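Local structure of isomaltose glucohydrolase (Kribbella flavida, 5Z3E) at residues A[125-134]-A[144-153]; A[185-196]-A[204-212]. The protein hydrolyses the alpha-1,6-glucosidic linkage of isomaltose from its non-reducing end, yielding beta-D-glucose and D-glucose, in intracellular breakdown of a starch-derived cyclic tetrasaccharide. The protein carries 1 engineered substitution. All blocks are in the same frame, centred on the assembly; numbering follows the deposited sequence.

In the fold
Both contacts are mainly buried and lie on the same side of the chain's centre, about 11 Å apart centre to centre. Contact 1 reaches further out: E127 and W145 are exposed, whereas no touching residue of contact 2 is. Contact 1 joins a loop to the approach and first turn of helix 151-167; contact 2 joins the end of helix 175-188 and its following loop to the start of helix 206-220. Their chemistry differs accordingly, contact 1 being a loop packing threaded by waters and contact 2 passing from apolar helix packing to polar groups near D195. The two meet where Q149 NE2 lies 2.6 Å from D195 O, a probable hydrogen bond.

Contact 1: residues A[125-134]-A[144-153]; sequences SNEGMLPTRF and PWWDFQTDGY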
# COMPACT_ATOMS: atom_id res chain seq x y z
N SER A 125 9.60 -8.41 -21.62
CA SER A 125 10.16 -7.17 -21.15
C SER A 125 9.20 -6.45 -20.21
O SER A 125 7.97 -6.65 -20.29
CB SER A 125 10.40 -6.26 -22.36
OG SER A 125 10.72 -4.93 -21.95
N ASN A 126 9.73 -5.57 -19.38
CA ASN A 126 8.90 -4.70 -18.56
C ASN A 126 7.85 -3.98 -19.39
O ASN A 126 6.75 -3.71 -18.89
CB ASN A 126 9.74 -3.69 -17.83
CG ASN A 126 10.53 -4.26 -16.68
OD1 ASN A 126 10.37 -5.43 -16.33
ND2 ASN A 126 11.36 -3.45 -16.10
N GLU A 127 8.14 -3.67 -20.66
CA GLU A 127 7.17 -2.94 -21.47
C GLU A 127 5.88 -3.71 -21.73
O GLU A 127 4.87 -3.12 -22.07
CB GLU A 127 7.78 -2.47 -22.79
CG GLU A 127 8.15 -3.57 -23.76
CD GLU A 127 8.56 -3.07 -25.13
OE1 GLU A 127 8.47 -1.84 -25.38
OE2 GLU A 127 8.98 -3.90 -25.96
N GLY A 128 5.91 -5.04 -21.58
CA GLY A 128 4.77 -5.90 -21.82
C GLY A 128 3.98 -6.29 -20.57
O GLY A 128 3.01 -7.04 -20.67
N MET A 129 4.40 -5.83 -19.41
CA MET A 129 3.82 -6.29 -18.16
C MET A 129 2.50 -5.58 -17.86
O MET A 129 2.09 -4.64 -18.54
CB MET A 129 4.85 -6.10 -17.04
CG MET A 129 6.14 -6.87 -17.30
SD MET A 129 5.93 -8.67 -17.43
CE MET A 129 5.86 -9.07 -15.72
N LEU A 130 1.79 -6.06 -16.83
CA LEU A 130 0.56 -5.39 -16.41
C LEU A 130 0.91 -4.00 -15.87
O LEU A 130 2.02 -3.76 -15.39
CB LEU A 130 -0.17 -6.20 -15.35
CG LEU A 130 -0.73 -7.53 -15.75
CD1 LEU A 130 -1.51 -8.16 -14.63
CD2 LEU A 130 -1.61 -7.39 -16.95
N PRO A 131 -0.03 -3.07 -15.96
CA PRO A 131 0.28 -1.66 -15.67
C PRO A 131 0.26 -1.31 -14.19
O PRO A 131 -0.21 -2.08 -13.33
CB PRO A 131 -0.81 -0.90 -16.42
CG PRO A 131 -1.97 -1.83 -16.29
CD PRO A 131 -1.39 -3.21 -16.50
N THR A 132 0.76 -0.11 -13.95
CA THR A 132 0.71 0.55 -12.65
C THR A 132 -0.49 1.49 -12.59
O THR A 132 -1.39 1.30 -11.78
CB THR A 132 2.03 1.27 -12.42
OG1 THR A 132 3.01 0.24 -12.30
CG2 THR A 132 1.99 2.13 -11.18
N ARG A 133 -0.56 2.49 -13.45
CA ARG A 133 -1.75 3.35 -13.48
C ARG A 133 -2.84 2.70 -14.29
O ARG A 133 -2.57 2.20 -15.39
CB ARG A 133 -1.45 4.72 -14.09
CG ARG A 133 -0.39 5.51 -13.36
CD ARG A 133 -0.37 6.94 -13.84
NE ARG A 133 0.79 7.65 -13.35
CZ ARG A 133 0.90 8.97 -13.35
NH1 ARG A 133 -0.06 9.72 -13.88
NH2 ARG A 133 1.92 9.53 -12.79
N PHE A 134 -4.07 2.77 -13.79
CA PHE A 134 -5.27 2.37 -14.55
C PHE A 134 -6.13 3.59 -14.76
O PHE A 134 -6.30 4.43 -13.85
CB PHE A 134 -6.08 1.34 -13.78
CG PHE A 134 -5.46 -0.01 -13.74
CD1 PHE A 134 -5.66 -0.89 -14.78
CD2 PHE A 134 -4.64 -0.42 -12.68
CE1 PHE A 134 -5.10 -2.16 -14.76
CE2 PHE A 134 -4.08 -1.68 -12.67
CZ PHE A 134 -4.33 -2.55 -13.70
N PRO A 144 4.37 0.66 -18.62
CA PRO A 144 5.12 -0.05 -17.59
C PRO A 144 6.62 -0.08 -17.82
O PRO A 144 7.35 -0.38 -16.89
CB PRO A 144 4.51 -1.45 -17.58
CG PRO A 144 3.91 -1.61 -18.88
CD PRO A 144 3.42 -0.23 -19.31
N TRP A 145 7.12 0.26 -19.01
CA TRP A 145 8.56 0.42 -19.10
C TRP A 145 9.05 1.41 -18.03
O TRP A 145 10.13 1.24 -17.45
CB TRP A 145 9.01 0.88 -20.50
CG TRP A 145 10.47 1.04 -20.56
CD1 TRP A 145 11.20 2.19 -20.45
CD2 TRP A 145 11.43 -0.02 -20.54
NE1 TRP A 145 12.54 1.91 -20.38
CE2 TRP A 145 12.72 0.55 -20.42
CE3 TRP A 145 11.34 -1.42 -20.57
CZ2 TRP A 145 13.88 -0.21 -20.35
CZ3 TRP A 145 12.49 -2.18 -20.49
CH2 TRP A 145 13.74 -1.57 -20.38
N TRP A 146 8.29 2.49 -17.84
CA TRP A 146 8.69 3.57 -16.97
C TRP A 146 8.22 3.43 -15.53
O TRP A 146 8.72 4.17 -14.68
CB TRP A 146 8.21 4.91 -17.53
CG TRP A 146 8.77 5.20 -18.86
CD1 TRP A 146 8.11 5.20 -20.02
CD2 TRP A 146 10.12 5.52 -19.15
NE1 TRP A 146 8.96 5.52 -21.04
CE2 TRP A 146 10.22 5.71 -20.54
CE3 TRP A 146 11.26 5.64 -18.35
CZ2 TRP A 146 11.42 6.05 -21.19
CZ3 TRP A 146 12.46 5.92 -18.97
CH2 TRP A 146 12.52 6.16 -20.36
N ASP A 147 7.30 2.52 -15.23
CA ASP A 147 6.78 2.42 -13.88
C ASP A 147 6.37 1.02 -13.44
O ASP A 147 5.66 0.90 -12.43
CB ASP A 147 5.64 3.42 -13.65
CG ASP A 147 4.39 3.06 -14.41
OD1 ASP A 147 4.37 2.02 -15.09
OD2 ASP A 147 3.40 3.83 -14.30
N PHE A 148 6.87 -0.01 -14.09
CA PHE A 148 6.57 -1.41 -13.77
C PHE A 148 6.68 -1.68 -12.26
O PHE A 148 7.74 -1.49 -11.66
CB PHE A 148 7.55 -2.34 -14.51
CG PHE A 148 7.44 -3.78 -14.11
CD1 PHE A 148 6.23 -4.45 -14.11
CD2 PHE A 148 8.57 -4.49 -13.74
CE1 PHE A 148 6.14 -5.76 -13.71
CE2 PHE A 148 8.47 -5.82 -13.34
CZ PHE A 148 7.27 -6.45 -13.33
N GLN A 149 5.59 -2.19 -11.68
CA GLN A 149 5.48 -2.48 -10.25
C GLN A 149 4.63 -3.72 -10.09
O GLN A 149 3.59 -3.83 -10.76
CB GLN A 149 4.78 -1.35 -9.49
CG GLN A 149 5.60 -0.07 -9.37
CD GLN A 149 4.85 1.06 -8.67
OE1 GLN A 149 3.64 1.11 -8.69
NE2 GLN A 149 5.57 1.97 -8.05
N THR A 150 4.97 -4.60 -9.15
CA THR A 150 4.14 -5.75 -8.82
C THR A 150 3.42 -5.63 -7.48
O THR A 150 2.57 -6.46 -7.17
CB THR A 150 4.97 -7.01 -8.87
OG1 THR A 150 6.11 -6.78 -8.05
CG2 THR A 150 5.35 -7.38 -10.31
N ASP A 151 3.76 -4.62 -6.67
CA ASP A 151 3.21 -4.56 -5.31
C ASP A 151 1.70 -4.47 -5.27
O ASP A 151 1.06 -5.05 -4.39
CB ASP A 151 3.81 -3.39 -4.51
CG ASP A 151 3.52 -2.05 -5.11
OD1 ASP A 151 4.03 -1.79 -6.21
OD2 ASP A 151 2.74 -1.29 -4.50
N GLY A 152 1.11 -3.71 -6.19
CA GLY A 152 -0.31 -3.44 -6.09
C GLY A 152 -1.17 -4.67 -6.22
O GLY A 152 -2.23 -4.78 -5.60
N TYR A 153 -0.73 -5.63 -7.03
CA TYR A 153 -1.47 -6.87 -7.19
C TYR A 153 -1.45 -7.68 -5.90
O TYR A 153 -2.45 -8.30 -5.54
CB TYR A 153 -0.89 -7.68 -8.39
CG TYR A 153 -1.03 -6.89 -9.68
CD1 TYR A 153 -2.25 -6.81 -10.34
CD2 TYR A 153 0.01 -6.17 -10.23
CE1 TYR A 153 -2.43 -6.01 -11.45
CE2 TYR A 153 -0.16 -5.36 -11.33
CZ TYR A 153 -1.40 -5.25 -11.94
OH TYR A 153 -1.66 -4.44 -13.01
O HOH W 1 12.00 -0.82 -17.34
O HOH W 2 2.76 -5.23 -13.08
O HOH W 3 3.42 -2.11 -13.68
O HOH W 4 1.44 -2.21 -10.62
O HOH W 5 2.13 0.93 -16.14
O HOH W 6 3.16 6.11 -12.98
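A first torsion of 173° at F148 puts CG opposite the backbone N and sets the phenyl ring against N126 and M129, whose CG lies beside its own backbone N. M129 CG stands 4.2 Å from the centroid of the F148 ring and 27° off the ring normal, a CH-pi contact over one face; the sulfur, farther off and oblique, adds a Met-aromatic contact. N126 comes to another part of the ring, its OD1 3.3 Å from F148 CD2, and the same oxygen accepts a hydrogen bond from R191. An alanine in place of F148 removes the ring that M129 and N126 both lie against, and would probably open a gap beside them and let the M129 chain turn more freely. In the (alpha/alpha)6 barrel of glycoside hydrolase family 15, inter-helix loops build the active-site end, and these segments fit that role: W145 binds substrate in relatives, and the Q149 side chain comes within about 4 Å of that of E198, the inferred proton donor. S125 OG and E127 N meet the edge of the W145 indole, and a water over its face joins N126 ND2 to W145 O. Farther along, T132 OG1 donates to D147 O at 2.7 Å from above the carbonyl plane, 49° out of it. D147 OD1 reaches T132 N through a water; D147 OD2 is bonded to S142 and to a second water held by R133 NE, while R133 NH1 bonds to A67 O. Y153 OH donates to P131 O at 2.8 Å, in the carbonyl plane on a lone pair.

Contact 2: residues A[185-196]-A[204-212]; sequences LLAFWDRPCYDW and RHVSTLGAI
W189 and I212 lie 6.9 Å apart at their CA atoms, and the chains close to 4.8 Å between P192 CA and R204 CA. A type I beta turn from F188 to R191 carries the chain out of helix 175-188, and H205 occupies the N-cap position of helix 206-220. The two are successive helices of the (alpha/alpha)6 barrel of family 15 hydrolases, joined by a loop carrying D195, the predicted proton acceptor. The helix-end packing is apolar: L185 CD2 meets I212 CG1, W189 CB meets I212 CG2, and L209 CD2 touches the edge of the W189 indole. R204, bent at chi3 (-68°), runs beside P192 and turns NH1 onto a lone pair of D190 O, 3.0 Å away with an N-H...O angle of 155°. D195 CB sits over the H205 imidazole in a CH-pi contact, 3.4 Å from its centroid and 9° off the normal; H205 NE2 bonds to H200 O, and D195 OD1 accepts from E199 N. W196 NE1 gives S207 O a weak bond (3.2 Å), while S207 OG, also bonded to S267, covers a face of that indole. T208 OG1 donates to a water (2.7 Å) that donates to Y194 O (2.8 Å).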
# COMPACT_ATOMS: atom_id res chain seq x y z
N LEU A 185 1.41 -13.15 -10.04
CA LEU A 185 2.40 -13.04 -8.98
C LEU A 185 3.23 -14.29 -8.80
O LEU A 185 4.42 -14.20 -8.51
CB LEU A 185 1.73 -12.65 -7.67
CG LEU A 185 1.15 -11.24 -7.63
CD1 LEU A 185 0.40 -11.02 -6.35
CD2 LEU A 185 2.24 -10.21 -7.84
N LEU A 186 2.63 -15.47 -8.98
CA LEU A 186 3.42 -16.70 -8.86
C LEU A 186 4.53 -16.72 -9.91
O LEU A 186 5.60 -17.26 -9.67
CB LEU A 186 2.55 -17.94 -8.96
CG LEU A 186 1.58 -18.17 -7.81
CD1 LEU A 186 0.70 -19.36 -8.13
CD2 LEU A 186 2.30 -18.40 -6.50
N ALA A 187 4.27 -16.16 -11.09
CA ALA A 187 5.26 -16.11 -12.15
C ALA A 187 6.31 -15.04 -11.96
O ALA A 187 7.46 -15.24 -12.38
CB ALA A 187 4.57 -15.91 -13.48
N PHE A 188 5.95 -13.90 -11.38
CA PHE A 188 6.79 -12.70 -11.46
C PHE A 188 7.21 -12.11 -10.13
O PHE A 188 7.81 -11.04 -10.09
CB PHE A 188 6.11 -11.65 -12.35
CG PHE A 188 5.92 -12.12 -13.76
CD1 PHE A 188 7.01 -12.45 -14.54
CD2 PHE A 188 4.66 -12.24 -14.32
CE1 PHE A 188 6.85 -12.88 -15.82
CE2 PHE A 188 4.49 -12.69 -15.60
CZ PHE A 188 5.57 -13.01 -16.35
N TRP A 189 6.97 -12.81 -9.02
CA TRP A 189 7.29 -12.27 -7.72
C TRP A 189 8.76 -11.92 -7.55
O TRP A 189 9.07 -11.00 -6.80
CB TRP A 189 6.86 -13.22 -6.63
CG TRP A 189 7.64 -14.44 -6.60
CD1 TRP A 189 7.39 -15.61 -7.27
CD2 TRP A 189 8.86 -14.66 -5.87
NE1 TRP A 189 8.36 -16.53 -7.00
CE2 TRP A 189 9.27 -15.95 -6.14
CE3 TRP A 189 9.64 -13.86 -5.02
CZ2 TRP A 189 10.43 -16.50 -5.54
CZ3 TRP A 189 10.78 -14.36 -4.46
CH2 TRP A 189 11.17 -15.66 -4.75
N ASP A 190 9.65 -12.66 -8.21
CA ASP A 190 11.08 -12.53 -8.00
C ASP A 190 11.75 -11.63 -9.02
O ASP A 190 12.98 -11.52 -9.03
CB ASP A 190 11.77 -13.87 -7.96
CG ASP A 190 11.66 -14.64 -9.24
OD1 ASP A 190 10.79 -14.36 -10.05
OD2 ASP A 190 12.52 -15.58 -9.40
N ARG A 191 10.97 -10.94 -9.83
CA ARG A 191 11.48 -10.03 -10.83
C ARG A 191 11.80 -8.67 -10.23
O ARG A 191 11.01 -8.14 -9.46
CB ARG A 191 10.39 -9.85 -11.89
CG ARG A 191 10.77 -9.14 -13.10
CD ARG A 191 9.59 -9.16 -14.06
NE ARG A 191 9.83 -8.38 -15.21
CZ ARG A 191 9.82 -8.83 -16.46
NH1 ARG A 191 9.62 -10.13 -16.74
NH2 ARG A 191 9.96 -7.97 -17.37
N PRO A 192 12.93 -8.05 -10.61
CA PRO A 192 13.18 -6.65 -10.28
C PRO A 192 12.03 -5.77 -10.77
O PRO A 192 11.44 -6.03 -11.83
CB PRO A 192 14.49 -6.34 -11.01
CG PRO A 192 15.21 -7.68 -11.13
CD PRO A 192 14.07 -8.65 -11.34
N CYS A 193 11.73 -4.70 -10.04
CA CYS A 193 10.77 -3.74 -10.52
C CYS A 193 10.99 -2.43 -9.79
O CYS A 193 11.78 -2.35 -8.84
CB CYS A 193 9.33 -4.25 -10.37
SG CYS A 193 8.72 -4.39 -8.68
N TYR A 194 10.29 -1.37 -10.21
CA TYR A 194 10.35 -0.12 -9.47
C TYR A 194 9.70 -0.31 -8.10
O TYR A 194 8.75 -1.10 -7.94
CB TYR A 194 9.62 1.00 -10.22
CG TYR A 194 10.21 1.41 -11.56
CD1 TYR A 194 9.79 0.79 -12.74
CD2 TYR A 194 11.12 2.43 -11.68
CE1 TYR A 194 10.26 1.17 -13.98
CE2 TYR A 194 11.59 2.83 -12.98
CZ TYR A 194 11.14 2.17 -14.09
OH TYR A 194 11.61 2.57 -15.33
N ASP A 195 10.19 0.43 -7.12
CA ASP A 195 9.63 0.42 -5.78
C ASP A 195 8.29 1.15 -5.72
O ASP A 195 7.81 1.66 -6.74
CB ASP A 195 10.65 0.93 -4.78
CG ASP A 195 11.06 2.38 -4.94
OD1 ASP A 195 10.35 3.13 -5.61
OD2 ASP A 195 12.10 2.72 -4.32
N TRP A 196 7.69 1.21 -4.54
CA TRP A 196 6.41 1.90 -4.40
C TRP A 196 6.50 3.32 -4.90
O TRP A 196 5.50 3.89 -5.31
CB TRP A 196 5.93 2.00 -2.96
CG TRP A 196 5.55 0.74 -2.22
CD1 TRP A 196 5.71 -0.60 -2.57
CD2 TRP A 196 4.98 0.74 -0.91
NE1 TRP A 196 5.24 -1.39 -1.54
CE2 TRP A 196 4.81 -0.61 -0.51
CE3 TRP A 196 4.58 1.74 -0.04
CZ2 TRP A 196 4.26 -0.96 0.73
CZ3 TRP A 196 4.01 1.39 1.18
CH2 TRP A 196 3.88 0.06 1.55
N ARG A 204 15.15 -5.26 -6.13
CA ARG A 204 14.03 -6.02 -5.58
C ARG A 204 13.77 -5.47 -4.20
O ARG A 204 14.61 -5.57 -3.29
CB ARG A 204 14.32 -7.51 -5.61
CG ARG A 204 14.47 -8.00 -7.04
CD ARG A 204 14.57 -9.47 -7.22
NE ARG A 204 15.82 -10.00 -6.70
CZ ARG A 204 16.09 -11.29 -6.69
NH1 ARG A 204 15.20 -12.16 -7.18
NH2 ARG A 204 17.22 -11.73 -6.18
N HIS A 205 12.64 -4.81 -4.07
CA HIS A 205 12.35 -3.94 -2.94
C HIS A 205 11.62 -4.72 -1.87
O HIS A 205 10.66 -5.43 -2.15
CB HIS A 205 11.55 -2.73 -3.42
CG HIS A 205 12.29 -2.01 -4.47
ND1 HIS A 205 13.34 -1.17 -4.17
CD2 HIS A 205 12.18 -2.12 -5.82
CE1 HIS A 205 13.83 -0.76 -5.32
NE2 HIS A 205 13.17 -1.32 -6.34
N VAL A 206 12.06 -4.60 -0.62
CA VAL A 206 11.52 -5.43 0.44
C VAL A 206 10.04 -5.13 0.71
O VAL A 206 9.30 -6.08 0.98
CB VAL A 206 12.44 -5.37 1.67
CG1 VAL A 206 11.83 -6.09 2.87
CG2 VAL A 206 13.78 -6.00 1.32
N SER A 207 9.58 -3.89 0.58
CA SER A 207 8.16 -3.64 0.77
C SER A 207 7.31 -4.09 -0.43
O SER A 207 6.10 -4.25 -0.28
CB SER A 207 7.86 -2.20 1.14
OG SER A 207 8.21 -1.35 0.08
N THR A 208 7.92 -4.29 -1.59
CA THR A 208 7.24 -4.91 -2.73
C THR A 208 7.13 -6.42 -2.53
O THR A 208 6.04 -6.99 -2.62
CB THR A 208 7.92 -4.56 -4.04
OG1 THR A 208 7.86 -3.15 -4.20
CG2 THR A 208 7.28 -5.29 -5.20
N LEU A 209 8.25 -7.05 -2.21
CA LEU A 209 8.25 -8.46 -1.83
C LEU A 209 7.27 -8.68 -0.70
O LEU A 209 6.53 -9.68 -0.67
CB LEU A 209 9.65 -8.90 -1.44
CG LEU A 209 10.65 -8.97 -2.59
CD1 LEU A 209 12.07 -9.05 -2.05
CD2 LEU A 209 10.35 -10.14 -3.51
N GLY A 210 7.24 -7.78 0.29
CA GLY A 210 6.34 -7.91 1.40
C GLY A 210 4.88 -7.84 0.98
O GLY A 210 4.06 -8.65 1.45
N ALA A 211 4.52 -6.90 0.12
CA ALA A 211 3.16 -6.79 -0.37
C ALA A 211 2.72 -8.08 -1.06
O ALA A 211 1.60 -8.56 -0.88
CB ALA A 211 3.04 -5.62 -1.32
N ILE A 212 3.61 -8.63 -1.91
CA ILE A 212 3.30 -9.88 -2.59
C ILE A 212 3.10 -11.00 -1.57
O ILE A 212 2.14 -11.76 -1.65
CB ILE A 212 4.39 -10.20 -3.63
CG1 ILE A 212 4.46 -9.11 -4.69
CG2 ILE A 212 4.14 -11.59 -4.23
CD1 ILE A 212 5.62 -9.27 -5.66
O HOH W 7 6.68 -2.27 -6.46
O HOH W 8 8.78 -0.93 -2.69